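Local atomic coordinates of tyrosine--tRNA ligase (Archaeoglobus fulgidus, PDB entry 2CYB), a protein that catalyses the ATP-dependent attachment of tyrosine to its cognate tRNA, first activating the amino acid as tyrosyl-AMP and then transferring it to the acceptor end. Residues Asp211-Lys214 with Ser218-Asn221. Sequence-based numbering, arbitrary orientation.
Sequences DGQK and SKGN
D211 and N221 face each other where one long loop, between strand 200-204 and helix 229-237, folds back on itself, their CA atoms 6.2 Å apart. Neither 211-214 nor 218-221 is regular helix or strand, and each turns at a glycine: G212 and G220 have positive phi, and at these backbone angles a CB would run into the carbonyl O of the residue before. N221 is also joined by backbone hydrogen bonds to L210, just before D211. Alongside these, the loop is a worked example of one side-chain amide bridging two irregular segments. With chi1 at 55°, the amide of N221 is tucked over its own backbone and reaches 211-214 with its nitrogen. There ND2 donates to OD1 of D211 at 3.1 Å, nearly straight, on the syn side but 32° out of the carboxylate plane. Its second strong bond, from ND2 to the K214 carbonyl O (3.1 Å), comes from above the carbonyl plane, yet both acceptors lie close to the plane of the amide, whose OD1 in turn accepts from the backbone N of S216. N221 thus links K214 and S216 within the KMSKS motif, a class I synthetase signature that here runs from K214 to S218. D211 OD1 also accepts from the backbone N of Q213 (2.8 Å), forming an Asx turn. An alanine at D211 would remove the carboxylate, which would probably undo this turn and leave ND2 of N221 with the K214 carbonyl alone of its two strong acceptors. On the exposed side the extended chain of K219 passes the carboxylate of D211, its CD 3.5 Å from OD2 and its NZ in a long salt bridge to the same oxygen (3.9 Å). The Q213 side chain crosses that lysine roughly at right angles, bringing OE1 within 2.6 Å of K219 NZ.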
loop_
_atom_site.group_PDB
_atom_site.type_symbol
_atom_site.label_atom_id
_atom_site.label_comp_id
_atom_site.label_asym_id
_atom_site.label_seq_id
_atom_site.Cartn_x
_atom_site.Cartn_y
_atom_site.Cartn_z
ATOM N N ASP A 211 -30.330 7.302 -18.833
ATOM C CA ASP A 211 -30.927 8.630 -18.700
ATOM C C ASP A 211 -30.062 9.728 -19.317
ATOM O O ASP A 211 -30.399 10.908 -19.234
ATOM C CB ASP A 211 -31.174 8.959 -17.227
ATOM C CG ASP A 211 -29.958 8.688 -16.361
ATOM O OD1 ASP A 211 -28.823 8.891 -16.848
ATOM O OD2 ASP A 211 -30.139 8.280 -15.193
ATOM N N GLY A 212 -28.943 9.343 -19.924
ATOM C CA GLY A 212 -28.075 10.325 -20.551
ATOM C C GLY A 212 -27.023 10.890 -19.621
ATOM O O GLY A 212 -26.247 11.770 -20.005
ATOM N N GLN A 213 -26.999 10.392 -18.391
ATOM C CA GLN A 213 -26.025 10.844 -17.408
ATOM C C GLN A 213 -25.084 9.705 -17.044
ATOM O O GLN A 213 -25.217 8.592 -17.553
ATOM C CB GLN A 213 -26.731 11.365 -16.158
ATOM C CG GLN A 213 -27.487 12.666 -16.384
ATOM C CD GLN A 213 -27.968 13.292 -15.087
ATOM O OE1 GLN A 213 -28.745 12.692 -14.345
ATOM N NE2 GLN A 213 -27.504 14.507 -14.808
ATOM N N LYS A 214 -24.132 9.980 -16.160
ATOM C CA LYS A 214 -23.170 8.961 -15.765
ATOM C C LYS A 214 -23.850 7.715 -15.206
ATOM O O LYS A 214 -24.724 7.800 -14.338
ATOM C CB LYS A 214 -22.188 9.530 -14.739
ATOM C CG LYS A 214 -20.912 8.713 -14.605
ATOM C CD LYS A 214 -19.885 9.422 -13.736
ATOM C CE LYS A 214 -18.518 8.777 -13.880
ATOM N NZ LYS A 214 -18.052 8.833 -15.297
ATOM N N SER A 218 -26.436 3.307 -8.233
ATOM C CA SER A 218 -27.482 3.960 -7.455
ATOM C C SER A 218 -28.774 4.080 -8.251
ATOM O O SER A 218 -29.754 3.390 -7.971
ATOM C CB SER A 218 -27.024 5.356 -7.024
ATOM O OG SER A 218 -28.088 6.085 -6.436
ATOM N N LYS A 219 -28.767 4.963 -9.245
ATOM C CA LYS A 219 -29.938 5.185 -10.085
ATOM C C LYS A 219 -30.437 3.898 -10.725
ATOM O O LYS A 219 -31.641 3.658 -10.801
ATOM C CB LYS A 219 -29.615 6.184 -11.196
ATOM C CG LYS A 219 -29.215 7.564 -10.723
ATOM C CD LYS A 219 -29.010 8.476 -11.919
ATOM C CE LYS A 219 -28.617 9.880 -11.505
ATOM N NZ LYS A 219 -28.432 10.744 -12.703
ATOM N N GLY A 220 -29.501 3.073 -11.183
ATOM C CA GLY A 220 -29.870 1.832 -11.837
ATOM C C GLY A 220 -30.159 2.132 -13.294
ATOM O O GLY A 220 -30.875 1.394 -13.970
ATOM N N ASN A 221 -29.593 3.237 -13.767
ATOM C CA ASN A 221 -29.766 3.686 -15.143
ATOM C C ASN A 221 -28.907 2.876 -16.112
ATOM O O ASN A 221 -28.182 3.437 -16.937
ATOM C CB ASN A 221 -29.420 5.176 -15.240
ATOM C CG ASN A 221 -28.029 5.486 -14.718
ATOM O OD1 ASN A 221 -27.470 4.734 -13.921
ATOM N ND2 ASN A 221 -27.470 6.608 -15.153
#